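Local coordinates for protein ESSB (Geobacillus thermodenitrificans, PDB 2YNQ) that probably serves as an integral membrane component of the type VII secretion system, the part described here being its helical extracellular domain, at residues M78-Y83 / I105-L110; E10-S15 / E37-V42; E114-D119 / Q128-E133; L95-E100 / K139-E144. One frame throughout, in Å; residues are numbered along the deposited sequence.

In the fold
From the N terminus, contact 2 closes first, bringing the turn that starts helix 41-53 back against helix 7-19. It is complete before contact 1 opens on helix 75-85, though Met-78 still packs on Tyr-41 between the two. Contact 4 opens next, on helix 89-99, before contact 1 has closed on helix 102-118; these two therefore cross, and their centres lie about 11 Å apart. Contact 3 folds the end of helix 102-118 against helix 124-152 and nests inside the longer loop that contact 4 closes further along that last helix. Contacts 2 and 3, with centres about 35 Å apart, lie on opposite sides of the chain's centre.

Contact 1: M78-Y83 / I105-L110; sequences MLYWIY and IVYALL
Tyr-80 reaches from helix 75-85 to helix 102-118 and meets Tyr-107 and Ala-108. Its CB points at the opposing helix, and with CG anti to the backbone N (chi1 173°) the ring carries on in that direction. Along one side of the ring, CE1 lies 4.1 Å from Ala-108 CB. Along the other, CE2 sits over the centre of the Trp-81 ring of its own helix, 3.6 Å above the plane. At the tip, OH arrives at the edge of the Tyr-107 ring, near its plane, 3.5 Å from Tyr-107 CD2. The two tyrosine side chains cross at about a right angle. The polar partner of Tyr-80 OH is Leu-104 O; Ala-108 N is close too, but at a poor angle for a bond.

Trp-81 makes the second touch, CZ3 to Tyr-107 CE2 at 4.0 Å, with planes inclined by 46°. Its NE1 bonds to Ser-66 O, and Tyr-107 OH bonds to Glu-55.

The axes of segments 78-83 and 105-110 run nearly parallel (18°), 11.9 Å apart at closest approach, a spacing bridged by long aromatic side chains. Between the segments the touches are non-bonded aromatic and aliphatic ones, while Tyr-80 OH still ties the two helices through Leu-104 O. All three polar ends thus have partners, which is consistent with these rings lying buried near the centre of the chain.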
loop_
_atom_site.group_PDB
_atom_site.type_symbol
_atom_site.label_atom_id
_atom_site.label_comp_id
_atom_site.label_asym_id
_atom_site.label_seq_id
_atom_site.Cartn_x
_atom_site.Cartn_y
_atom_site.Cartn_z
ATOM N N MET D 78 4.583 -5.404 16.485
ATOM C CA MET D 78 3.992 -4.092 16.640
ATOM C C MET D 78 4.970 -3.015 16.220
ATOM O O MET D 78 4.608 -2.099 15.481
ATOM C CB MET D 78 3.534 -3.884 18.086
ATOM C CG MET D 78 2.357 -4.796 18.453
ATOM S SD MET D 78 1.789 -4.542 20.147
ATOM C CE MET D 78 0.645 -5.907 20.320
ATOM N N LEU D 79 6.222 -3.144 16.656
ATOM C CA LEU D 79 7.253 -2.183 16.297
ATOM C C LEU D 79 7.501 -2.179 14.802
ATOM O O LEU D 79 7.627 -1.109 14.200
ATOM C CB LEU D 79 8.549 -2.448 17.069
ATOM C CG LEU D 79 8.453 -2.160 18.574
ATOM C CD1 LEU D 79 9.726 -2.633 19.358
ATOM C CD2 LEU D 79 8.132 -0.681 18.826
ATOM N N TYR D 80 7.541 -3.366 14.195
ATOM C CA TYR D 80 7.682 -3.475 12.749
ATOM C C TYR D 80 6.641 -2.607 12.036
ATOM O O TYR D 80 6.994 -1.768 11.209
ATOM C CB TYR D 80 7.527 -4.917 12.295
ATOM C CG TYR D 80 7.503 -5.035 10.794
ATOM C CD1 TYR D 80 8.681 -5.198 10.081
ATOM C CD2 TYR D 80 6.299 -4.973 10.076
ATOM C CE1 TYR D 80 8.672 -5.299 8.685
ATOM C CE2 TYR D 80 6.282 -5.079 8.682
ATOM C CZ TYR D 80 7.480 -5.237 7.995
ATOM O OH TYR D 80 7.517 -5.344 6.617
ATOM N N TRP D 81 5.365 -2.802 12.365
ATOM C CA TRP D 81 4.305 -2.091 11.658
ATOM C C TRP D 81 4.287 -0.602 11.949
ATOM O O TRP D 81 3.941 0.204 11.075
ATOM C CB TRP D 81 2.938 -2.747 11.906
ATOM C CG TRP D 81 2.846 -4.035 11.124
ATOM C CD1 TRP D 81 2.884 -5.309 11.618
ATOM C CD2 TRP D 81 2.778 -4.159 9.686
ATOM N NE1 TRP D 81 2.827 -6.218 10.579
ATOM C CE2 TRP D 81 2.742 -5.535 9.388
ATOM C CE3 TRP D 81 2.728 -3.235 8.631
ATOM C CZ2 TRP D 81 2.668 -6.017 8.071
ATOM C CZ3 TRP D 81 2.653 -3.712 7.322
ATOM C CH2 TRP D 81 2.623 -5.092 7.056
ATOM N N ILE D 82 4.680 -0.229 13.164
ATOM C CA ILE D 82 4.748 1.168 13.511
ATOM C C ILE D 82 5.848 1.847 12.679
ATOM O O ILE D 82 5.644 2.955 12.144
ATOM C CB ILE D 82 4.982 1.377 15.030
ATOM C CG1 ILE D 82 3.745 0.940 15.834
ATOM C CG2 ILE D 82 5.365 2.838 15.310
ATOM C CD1 ILE D 82 3.968 0.776 17.378
ATOM N N TYR D 83 6.996 1.190 12.541
ATOM C CA TYR D 83 8.063 1.779 11.705
ATOM C C TYR D 83 7.722 1.792 10.235
ATOM O O TYR D 83 8.082 2.742 9.514
ATOM C CB TYR D 83 9.397 1.065 11.861
ATOM C CG TYR D 83 9.963 1.055 13.249
ATOM C CD1 TYR D 83 9.959 2.198 14.053
ATOM C CD2 TYR D 83 10.552 -0.107 13.745
ATOM C CE1 TYR D 83 10.502 2.160 15.347
ATOM C CE2 TYR D 83 11.099 -0.155 15.008
ATOM C CZ TYR D 83 11.068 0.980 15.808
ATOM O OH TYR D 83 11.641 0.889 17.061
ATOM N N ILE D 105 10.431 -9.200 5.722
ATOM C CA ILE D 105 11.693 -8.696 5.175
ATOM C C ILE D 105 11.446 -8.227 3.757
ATOM O O ILE D 105 11.824 -7.113 3.388
ATOM C CB ILE D 105 12.832 -9.753 5.197
ATOM C CG1 ILE D 105 13.120 -10.195 6.643
ATOM C CG2 ILE D 105 14.086 -9.203 4.509
ATOM C CD1 ILE D 105 14.040 -11.440 6.792
ATOM N N VAL D 106 10.766 -9.044 2.967
ATOM C CA VAL D 106 10.478 -8.642 1.604
ATOM C C VAL D 106 9.672 -7.349 1.576
ATOM O O VAL D 106 9.979 -6.434 0.800
ATOM C CB VAL D 106 9.741 -9.736 0.809
ATOM C CG1 VAL D 106 9.228 -9.167 -0.486
ATOM C CG2 VAL D 106 10.659 -10.921 0.560
ATOM N N TYR D 107 8.646 -7.259 2.412
ATOM C CA TYR D 107 7.807 -6.060 2.394
ATOM C C TYR D 107 8.600 -4.800 2.764
ATOM O O TYR D 107 8.441 -3.735 2.144
ATOM C CB TYR D 107 6.609 -6.230 3.304
ATOM C CG TYR D 107 5.615 -5.132 3.130
ATOM C CD1 TYR D 107 4.761 -5.116 2.022
ATOM C CD2 TYR D 107 5.525 -4.101 4.058
ATOM C CE1 TYR D 107 3.843 -4.103 1.846
ATOM C CE2 TYR D 107 4.595 -3.081 3.903
ATOM C CZ TYR D 107 3.768 -3.083 2.798
ATOM O OH TYR D 107 2.877 -2.056 2.621
ATOM N N ALA D 108 9.477 -4.930 3.754
ATOM C CA ALA D 108 10.322 -3.830 4.173
ATOM C C ALA D 108 11.339 -3.455 3.085
ATOM O O ALA D 108 11.615 -2.276 2.855
ATOM C CB ALA D 108 11.011 -4.185 5.470
ATOM N N LEU D 109 11.859 -4.466 2.392
ATOM C CA LEU D 109 12.767 -4.247 1.253
ATOM C C LEU D 109 12.072 -3.429 0.166
ATOM O O LEU D 109 12.663 -2.495 -0.403
ATOM C CB LEU D 109 13.282 -5.572 0.701
ATOM C CG LEU D 109 14.427 -6.198 1.507
ATOM C CD1 LEU D 109 14.617 -7.668 1.138
ATOM C CD2 LEU D 109 15.773 -5.404 1.385
ATOM N N LEU D 110 10.803 -3.762 -0.099
ATOM C CA LEU D 110 9.997 -2.972 -1.043
ATOM C C LEU D 110 9.830 -1.513 -0.624
ATOM O O LEU D 110 10.001 -0.624 -1.444
ATOM C CB LEU D 110 8.645 -3.624 -1.293
ATOM C CG LEU D 110 8.728 -4.882 -2.174
ATOM C CD1 LEU D 110 7.402 -5.640 -2.119
ATOM C CD2 LEU D 110 9.160 -4.596 -3.644
#

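Contact 2: E10-S15 / E37-V42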
loop_
_atom_site.group_PDB
_atom_site.type_symbol
_atom_site.label_atom_id
_atom_site.label_comp_id
_atom_site.label_asym_id
_atom_site.label_seq_id
_atom_site.Cartn_x
_atom_site.Cartn_y
_atom_site.Cartn_z
ATOM N N GLU D 10 -1.416 12.020 29.177
ATOM C CA GLU D 10 -2.621 12.548 28.519
ATOM C C GLU D 10 -2.831 12.047 27.071
ATOM O O GLU D 10 -3.962 11.748 26.672
ATOM C CB GLU D 10 -2.635 14.082 28.554
ATOM C CG GLU D 10 -2.759 14.675 29.962
ATOM C CD GLU D 10 -2.659 16.213 29.989
ATOM O OE1 GLU D 10 -2.101 16.823 29.030
ATOM O OE2 GLU D 10 -3.123 16.819 30.986
ATOM N N ALA D 11 -1.751 11.957 26.297
ATOM C CA ALA D 11 -1.814 11.479 24.908
ATOM C C ALA D 11 -2.254 10.021 24.828
ATOM O O ALA D 11 -3.000 9.651 23.921
ATOM C CB ALA D 11 -0.464 11.669 24.200
ATOM N N TYR D 12 -1.794 9.213 25.788
ATOM C CA TYR D 12 -2.229 7.823 25.947
ATOM C C TYR D 12 -3.729 7.690 26.194
ATOM O O TYR D 12 -4.362 6.797 25.639
ATOM C CB TYR D 12 -1.479 7.132 27.084
ATOM C CG TYR D 12 -0.003 6.895 26.836
ATOM C CD1 TYR D 12 0.565 7.092 25.573
ATOM C CD2 TYR D 12 0.826 6.483 27.873
ATOM C CE1 TYR D 12 1.916 6.882 25.357
ATOM C CE2 TYR D 12 2.173 6.262 27.669
ATOM C CZ TYR D 12 2.712 6.461 26.409
ATOM O OH TYR D 12 4.052 6.232 26.213
ATOM N N ILE D 13 -4.285 8.568 27.032
ATOM C CA ILE D 13 -5.704 8.558 27.314
ATOM C C ILE D 13 -6.410 8.999 26.042
ATOM O O ILE D 13 -7.383 8.379 25.605
ATOM C CB ILE D 13 -6.073 9.496 28.505
ATOM C CG1 ILE D 13 -5.509 8.972 29.837
ATOM C CG2 ILE D 13 -7.577 9.777 28.567
ATOM C CD1 ILE D 13 -5.959 7.539 30.251
ATOM N N GLN D 14 -5.892 10.056 25.436
ATOM C CA GLN D 14 -6.473 10.577 24.205
ATOM C C GLN D 14 -6.454 9.570 23.037
ATOM O O GLN D 14 -7.446 9.437 22.320
ATOM C CB GLN D 14 -5.813 11.903 23.832
ATOM C CG GLN D 14 -6.336 12.534 22.557
ATOM C CD GLN D 14 -5.635 13.867 22.255
ATOM O OE1 GLN D 14 -5.420 14.690 23.170
ATOM N NE2 GLN D 14 -5.258 14.077 20.979
ATOM N N SER D 15 -5.355 8.838 22.869
ATOM C CA SER D 15 -5.293 7.848 21.796
ATOM C C SER D 15 -6.214 6.663 22.065
ATOM O O SER D 15 -6.724 6.052 21.120
ATOM C CB SER D 15 -3.856 7.379 21.518
ATOM O OG SER D 15 -3.362 6.565 22.550
ATOM N N GLU D 37 9.062 2.480 21.333
ATOM C CA GLU D 37 9.742 1.495 22.158
ATOM C C GLU D 37 9.426 1.702 23.650
ATOM O O GLU D 37 9.468 0.764 24.431
ATOM C CB GLU D 37 11.262 1.508 21.903
ATOM C CG GLU D 37 11.698 1.319 20.427
ATOM C CD GLU D 37 11.522 2.593 19.563
ATOM O OE1 GLU D 37 11.433 3.718 20.099
ATOM O OE2 GLU D 37 11.464 2.482 18.320
ATOM N N ASP D 38 9.098 2.928 24.043
ATOM C CA ASP D 38 8.793 3.175 25.446
ATOM C C ASP D 38 7.299 3.167 25.794
ATOM O O ASP D 38 6.927 3.369 26.949
ATOM C CB ASP D 38 9.440 4.469 25.955
ATOM C CG ASP D 38 9.805 4.367 27.430
ATOM O OD1 ASP D 38 10.560 3.408 27.753
ATOM O OD2 ASP D 38 9.313 5.192 28.260
ATOM N N MET D 39 6.451 2.937 24.803
ATOM C CA MET D 39 5.024 2.926 25.032
ATOM C C MET D 39 4.586 1.698 25.823
ATOM O O MET D 39 5.154 0.618 25.654
ATOM C CB MET D 39 4.306 2.956 23.692
ATOM C CG MET D 39 4.213 4.327 23.095
ATOM S SD MET D 39 3.597 4.271 21.411
ATOM C CE MET D 39 3.816 5.995 20.957
ATOM N N PRO D 40 3.566 1.842 26.679
ATOM C CA PRO D 40 2.971 0.642 27.240
ATOM C C PRO D 40 2.418 -0.251 26.125
ATOM O O PRO D 40 1.986 0.232 25.060
ATOM C CB PRO D 40 1.831 1.193 28.087
ATOM C CG PRO D 40 2.290 2.578 28.439
ATOM C CD PRO D 40 2.921 3.057 27.189
ATOM N N TYR D 41 2.430 -1.549 26.381
ATOM C CA TYR D 41 2.046 -2.555 25.411
ATOM C C TYR D 41 0.659 -2.303 24.796
ATOM O O TYR D 41 0.485 -2.392 23.578
ATOM C CB TYR D 41 2.186 -3.936 26.066
ATOM C CG TYR D 41 1.772 -5.104 25.205
ATOM C CD1 TYR D 41 2.554 -5.513 24.120
ATOM C CD2 TYR D 41 0.603 -5.807 25.479
ATOM C CE1 TYR D 41 2.175 -6.587 23.336
ATOM C CE2 TYR D 41 0.222 -6.885 24.693
ATOM C CZ TYR D 41 1.005 -7.266 23.626
ATOM O OH TYR D 41 0.620 -8.333 22.854
ATOM N N VAL D 42 -0.320 -1.912 25.606
ATOM C CA VAL D 42 -1.638 -1.598 25.063
ATOM C C VAL D 42 -1.572 -0.408 24.096
ATOM O O VAL D 42 -2.330 -0.355 23.126
ATOM C CB VAL D 42 -2.700 -1.378 26.195
ATOM C CG1 VAL D 42 -2.356 -0.179 27.095
ATOM C CG2 VAL D 42 -4.124 -1.254 25.623
#
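Helix 7-19 docks through Tyr-12 on the turn that leads into helix 41-53, where Met-39 and Pro-40 receive its ring. Tyr-12 has CG anti to the carbonyl carbon (chi1 -68°), and the ring extends to the turn. The closest approach is tight: Tyr-12 CE2 comes to 3.3 Å from Pro-40 CD, with Pro-40 CG 3.8 Å from the same atom. The proline side chain approaches from the opposite direction and meets the ring obliquely. Pro-40 is the N-cap residue of helix 41-53, so the tyrosine rests on the very start of that helix in this all-helical domain. On the CE1 side of the ring, Tyr-12 CE1 is 4.1 Å from Met-39 CG, also met obliquely, while Tyr-12 OH lies 3.6 Å from Met-39 CA. That hydroxyl is buried here without a polar partner in the model. With the ring cut back to an alanine, a gap is likely to open beside Pro-40 CD, and Met-39 CG would lose the ring at its side. Leu-31 of helix 24-31 packs on both Tyr-12 and Met-39.

Contact 3: E114-D119 / Q128-E133; sequences EQIKGD and QKKLDE
Ile-116 and Leu-131 are brought together by their first torsions: chi1 of -64° sets Ile-116 CG2 anti to the backbone N, and chi1 of -79° sets Leu-131 CG anti to its carbonyl carbon. The CB bond of Ile-116 points at the other helix; that of Leu-131 does not, yet its methyls turn back to the contact. The two side chains slide past each other in opposite directions, with Leu-131 CD1 nestling 3.6 Å from Ile-116 CG2 and 3.8 Å from Ile-116 CB. The other branch of Ile-116 ends at CD1, which lies 4.0 Å from Lys-130 CG; there the chains cross at about a right angle, the lysine bending at chi2 and chi3 so that its tip leads away. Replacement of Ile-116 by an alanine would probably leave a gap at Leu-131 CD1 and take from Lys-130 CG its contact with Ile-116 CD1. The axes of segments 114-118 and 128-133 approach to 9.9 Å with directions 170° apart, as in an antiparallel helical hairpin.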
loop_
_atom_site.group_PDB
_atom_site.type_symbol
_atom_site.label_atom_id
_atom_site.label_comp_id
_atom_site.label_asym_id
_atom_site.label_seq_id
_atom_site.Cartn_x
_atom_site.Cartn_y
_atom_site.Cartn_z
ATOM N N GLU D 114 11.550 2.101 -2.462
ATOM C CA GLU D 114 10.916 3.392 -2.764
ATOM C C GLU D 114 11.754 4.549 -2.249
ATOM O O GLU D 114 11.908 5.559 -2.925
ATOM C CB GLU D 114 9.544 3.494 -2.116
ATOM C CG GLU D 114 8.433 2.688 -2.739
ATOM C CD GLU D 114 7.184 2.717 -1.865
ATOM O OE1 GLU D 114 7.074 3.627 -1.010
ATOM O OE2 GLU D 114 6.313 1.834 -2.015
ATOM N N GLN D 115 12.292 4.387 -1.047
ATOM C CA GLN D 115 13.048 5.437 -0.401
ATOM C C GLN D 115 14.357 5.707 -1.136
ATOM O O GLN D 115 14.830 6.858 -1.198
ATOM C CB GLN D 115 13.310 5.078 1.057
ATOM C CG GLN D 115 14.022 6.170 1.825
ATOM C CD GLN D 115 14.418 5.738 3.217
ATOM O OE1 GLN D 115 13.636 5.096 3.935
ATOM N NE2 GLN D 115 15.636 6.094 3.615
ATOM N N ILE D 116 14.937 4.651 -1.700
ATOM C CA ILE D 116 16.132 4.803 -2.527
ATOM C C ILE D 116 15.763 5.541 -3.809
ATOM O O ILE D 116 16.407 6.529 -4.167
ATOM C CB ILE D 116 16.805 3.442 -2.839
ATOM C CG1 ILE D 116 17.312 2.776 -1.547
ATOM C CG2 ILE D 116 17.955 3.623 -3.840
ATOM C CD1 ILE D 116 18.492 3.493 -0.878
ATOM N N LYS D 117 14.703 5.072 -4.466
ATOM C CA LYS D 117 14.173 5.695 -5.679
ATOM C C LYS D 117 14.004 7.212 -5.491
ATOM O O LYS D 117 14.401 7.995 -6.355
ATOM C CB LYS D 117 12.839 5.044 -6.078
ATOM C CG LYS D 117 12.508 5.113 -7.565
ATOM C CD LYS D 117 12.572 3.735 -8.235
ATOM C CE LYS D 117 12.223 3.801 -9.739
ATOM N NZ LYS D 117 11.988 2.425 -10.305
ATOM N N GLY D 118 13.452 7.619 -4.348
ATOM C CA GLY D 118 13.201 9.031 -4.057
ATOM C C GLY D 118 14.362 9.818 -3.473
ATOM O O GLY D 118 14.351 11.050 -3.503
ATOM N N ASP D 119 15.365 9.121 -2.943
ATOM C CA ASP D 119 16.514 9.774 -2.310
ATOM C C ASP D 119 17.235 10.722 -3.265
ATOM O O ASP D 119 17.535 10.366 -4.405
ATOM C CB ASP D 119 17.490 8.735 -1.757
ATOM C CG ASP D 119 18.606 9.353 -0.935
ATOM O OD1 ASP D 119 19.258 10.311 -1.401
ATOM O OD2 ASP D 119 18.833 8.870 0.186
ATOM N N GLN D 128 21.313 3.196 -8.793
ATOM C CA GLN D 128 20.986 2.016 -9.600
ATOM C C GLN D 128 21.584 0.742 -9.022
ATOM O O GLN D 128 20.934 -0.300 -9.012
ATOM C CB GLN D 128 21.430 2.211 -11.059
ATOM C CG GLN D 128 20.773 1.245 -12.063
ATOM C CD GLN D 128 19.246 1.302 -12.045
ATOM O OE1 GLN D 128 18.573 0.272 -11.989
ATOM N NE2 GLN D 128 18.695 2.510 -12.077
ATOM N N LYS D 129 22.819 0.843 -8.537
ATOM C CA LYS D 129 23.496 -0.269 -7.892
ATOM C C LYS D 129 22.677 -0.789 -6.715
ATOM O O LYS D 129 22.459 -1.997 -6.597
ATOM C CB LYS D 129 24.891 0.151 -7.421
ATOM C CG LYS D 129 25.683 -0.968 -6.757
ATOM C CD LYS D 129 27.052 -0.503 -6.279
ATOM C CE LYS D 129 27.764 -1.623 -5.516
ATOM N NZ LYS D 129 29.125 -1.220 -5.068
ATOM N N LYS D 130 22.215 0.127 -5.862
ATOM C CA LYS D 130 21.460 -0.240 -4.661
ATOM C C LYS D 130 20.096 -0.846 -4.968
ATOM O O LYS D 130 19.740 -1.865 -4.389
ATOM C CB LYS D 130 21.352 0.935 -3.682
ATOM C CG LYS D 130 20.810 0.541 -2.303
ATOM C CD LYS D 130 21.714 1.040 -1.181
ATOM C CE LYS D 130 22.500 -0.122 -0.569
ATOM N NZ LYS D 130 23.421 0.315 0.516
ATOM N N LEU D 131 19.348 -0.243 -5.888
ATOM C CA LEU D 131 18.098 -0.845 -6.340
ATOM C C LEU D 131 18.332 -2.292 -6.761
ATOM O O LEU D 131 17.538 -3.176 -6.429
ATOM C CB LEU D 131 17.498 -0.088 -7.532
ATOM C CG LEU D 131 16.719 1.223 -7.399
ATOM C CD1 LEU D 131 16.107 1.380 -6.011
ATOM C CD2 LEU D 131 17.598 2.409 -7.747
ATOM N N ASP D 132 19.428 -2.510 -7.491
ATOM C CA ASP D 132 19.780 -3.815 -8.033
ATOM C C ASP D 132 20.118 -4.805 -6.924
ATOM O O ASP D 132 19.632 -5.941 -6.937
ATOM C CB ASP D 132 20.926 -3.688 -9.051
ATOM C CG ASP D 132 20.485 -3.014 -10.351
ATOM O OD1 ASP D 132 19.268 -3.011 -10.649
ATOM O OD2 ASP D 132 21.354 -2.487 -11.081
ATOM N N GLU D 133 20.927 -4.370 -5.960
ATOM C CA GLU D 133 21.162 -5.169 -4.759
ATOM C C GLU D 133 19.839 -5.585 -4.092
ATOM O O GLU D 133 19.697 -6.727 -3.637
ATOM C CB GLU D 133 22.009 -4.410 -3.738
ATOM C CG GLU D 133 23.432 -4.056 -4.166
ATOM C CD GLU D 133 24.200 -3.295 -3.082
ATOM O OE1 GLU D 133 23.750 -3.277 -1.903
ATOM O OE2 GLU D 133 25.260 -2.714 -3.414
#

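Contact 4: L95-E100 / K139-E144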
loop_
_atom_site.group_PDB
_atom_site.type_symbol
_atom_site.label_atom_id
_atom_site.label_comp_id
_atom_site.label_asym_id
_atom_site.label_seq_id
_atom_site.Cartn_x
_atom_site.Cartn_y
_atom_site.Cartn_z
ATOM N N LEU D 95 14.346 -5.003 12.012
ATOM C CA LEU D 95 13.430 -5.736 12.899
ATOM C C LEU D 95 12.931 -7.022 12.244
ATOM O O LEU D 95 12.936 -8.088 12.868
ATOM C CB LEU D 95 12.245 -4.864 13.257
ATOM C CG LEU D 95 11.374 -5.131 14.478
ATOM C CD1 LEU D 95 12.136 -5.724 15.667
ATOM C CD2 LEU D 95 10.818 -3.800 14.885
ATOM N N ALA D 96 12.530 -6.919 10.978
ATOM C CA ALA D 96 12.039 -8.069 10.230
ATOM C C ALA D 96 13.088 -9.161 10.199
ATOM O O ALA D 96 12.774 -10.350 10.348
ATOM C CB ALA D 96 11.663 -7.659 8.807
ATOM N N ARG D 97 14.342 -8.760 10.006
ATOM C CA ARG D 97 15.416 -9.732 9.960
ATOM C C ARG D 97 15.638 -10.403 11.319
ATOM O O ARG D 97 15.899 -11.608 11.386
ATOM C CB ARG D 97 16.695 -9.076 9.488
ATOM C CG ARG D 97 16.671 -8.558 8.065
ATOM C CD ARG D 97 18.107 -8.339 7.687
ATOM N NE ARG D 97 18.322 -7.414 6.586
ATOM C CZ ARG D 97 18.220 -7.737 5.302
ATOM N NH1 ARG D 97 17.863 -8.974 4.951
ATOM N NH2 ARG D 97 18.461 -6.816 4.375
ATOM N N THR D 98 15.521 -9.629 12.393
ATOM C CA THR D 98 15.669 -10.165 13.737
ATOM C C THR D 98 14.565 -11.189 13.993
ATOM O O THR D 98 14.817 -12.246 14.565
ATOM C CB THR D 98 15.586 -9.039 14.789
ATOM O OG1 THR D 98 16.529 -8.019 14.461
ATOM C CG2 THR D 98 15.884 -9.552 16.190
ATOM N N ILE D 99 13.350 -10.851 13.564
ATOM C CA ILE D 99 12.171 -11.701 13.702
ATOM C C ILE D 99 12.301 -12.941 12.832
ATOM O O ILE D 99 11.719 -13.977 13.121
ATOM C CB ILE D 99 10.902 -10.923 13.256
ATOM C CG1 ILE D 99 10.605 -9.777 14.218
ATOM C CG2 ILE D 99 9.683 -11.823 13.188
ATOM C CD1 ILE D 99 9.591 -8.779 13.645
ATOM N N GLU D 100 13.074 -12.818 11.762
ATOM C CA GLU D 100 13.218 -13.866 10.758
ATOM C C GLU D 100 11.875 -14.207 10.096
ATOM O O GLU D 100 11.542 -15.372 9.895
ATOM C CB GLU D 100 13.891 -15.108 11.354
ATOM C CG GLU D 100 15.239 -14.803 11.991
ATOM C CD GLU D 100 16.002 -16.054 12.367
ATOM O OE1 GLU D 100 15.708 -16.658 13.417
ATOM O OE2 GLU D 100 16.906 -16.427 11.605
ATOM N N LYS D 139 14.277 -11.111 -4.891
ATOM C CA LYS D 139 14.118 -12.289 -5.742
ATOM C C LYS D 139 14.619 -13.559 -5.057
ATOM O O LYS D 139 13.988 -14.611 -5.153
ATOM C CB LYS D 139 14.767 -12.099 -7.113
ATOM C CG LYS D 139 14.123 -12.989 -8.156
ATOM C CD LYS D 139 14.604 -12.727 -9.576
ATOM C CE LYS D 139 13.785 -13.582 -10.536
ATOM N NZ LYS D 139 14.266 -13.445 -11.932
ATOM N N GLU D 140 15.725 -13.442 -4.329
ATOM C CA GLU D 140 16.227 -14.552 -3.533
ATOM C C GLU D 140 15.174 -15.083 -2.539
ATOM O O GLU D 140 14.927 -16.295 -2.493
ATOM C CB GLU D 140 17.552 -14.176 -2.843
ATOM C CG GLU D 140 18.435 -15.376 -2.502
ATOM C CD GLU D 140 18.473 -16.411 -3.634
ATOM O OE1 GLU D 140 18.938 -16.056 -4.744
ATOM O OE2 GLU D 140 18.030 -17.574 -3.427
ATOM N N TYR D 141 14.550 -14.177 -1.767
ATOM C CA TYR D 141 13.496 -14.545 -0.803
ATOM C C TYR D 141 12.265 -15.063 -1.514
ATOM O O TYR D 141 11.645 -16.036 -1.082
ATOM C CB TYR D 141 13.098 -13.373 0.086
ATOM C CG TYR D 141 14.089 -13.038 1.158
ATOM C CD1 TYR D 141 14.420 -13.962 2.146
ATOM C CD2 TYR D 141 14.683 -11.782 1.203
ATOM C CE1 TYR D 141 15.350 -13.649 3.144
ATOM C CE2 TYR D 141 15.602 -11.459 2.187
ATOM C CZ TYR D 141 15.933 -12.398 3.148
ATOM O OH TYR D 141 16.836 -12.058 4.115
ATOM N N GLU D 142 11.914 -14.412 -2.609
ATOM C CA GLU D 142 10.818 -14.886 -3.429
ATOM C C GLU D 142 11.060 -16.307 -3.931
ATOM O O GLU D 142 10.135 -17.129 -3.951
ATOM C CB GLU D 142 10.566 -13.925 -4.577
ATOM C CG GLU D 142 9.757 -12.708 -4.168
ATOM C CD GLU D 142 8.343 -13.091 -3.780
ATOM O OE1 GLU D 142 8.149 -13.503 -2.620
ATOM O OE2 GLU D 142 7.437 -13.020 -4.644
ATOM N N ARG D 143 12.303 -16.603 -4.312
ATOM C CA ARG D 143 12.659 -17.957 -4.724
ATOM C C ARG D 143 12.460 -18.917 -3.552
ATOM O O ARG D 143 11.941 -20.022 -3.734
ATOM C CB ARG D 143 14.096 -18.020 -5.259
ATOM C CG ARG D 143 14.456 -19.342 -5.913
ATOM C CD ARG D 143 15.751 -19.249 -6.713
ATOM N NE ARG D 143 15.639 -18.368 -7.881
ATOM C CZ ARG D 143 16.161 -17.145 -7.958
ATOM N NH1 ARG D 143 16.851 -16.642 -6.939
ATOM N NH2 ARG D 143 16.001 -16.429 -9.066
ATOM N N GLU D 144 12.846 -18.482 -2.351
ATOM C CA GLU D 144 12.697 -19.314 -1.152
ATOM C C GLU D 144 11.239 -19.610 -0.799
ATOM O O GLU D 144 10.909 -20.748 -0.423
ATOM C CB GLU D 144 13.441 -18.716 0.042
ATOM C CG GLU D 144 14.926 -19.008 0.016
ATOM C CD GLU D 144 15.694 -18.294 1.107
ATOM O OE1 GLU D 144 15.070 -17.614 1.955
ATOM O OE2 GLU D 144 16.937 -18.414 1.113
#
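Arg-97 NH1 is approached by two groups: the carboxylate of Glu-137, with which it forms a salt bridge, and Tyr-141 OH, 3.4 Å from Arg-97 NH1. The second approach has a poor angle and does not count as a hydrogen bond, so Glu-137, one turn before Tyr-141 on the same helix, is the stronger anchor. The arginine starts from CG anti to the carbonyl carbon (chi1 -65°) and runs extended from CG to NE, which carries the guanidinium across to the other helix. Tyr-141 OH lies at the guanidinium edge, near its plane. NH1 in turn lies at the edge of the tyrosine ring and not over its face, so this is not a cation-pi contact; the planes are 36° apart. The side chains cross at about a right angle.

These two residues alone make the touch between the segments, and only 54 Å² is buried.

Helix 102-118 packs against both residues. Tyr-141 touches Ile-105 and Val-106, and Arg-97 also rests on Ile-105, so helices 89-99 and 124-152 meet at the surface while sharing a neighbour in helix 102-118.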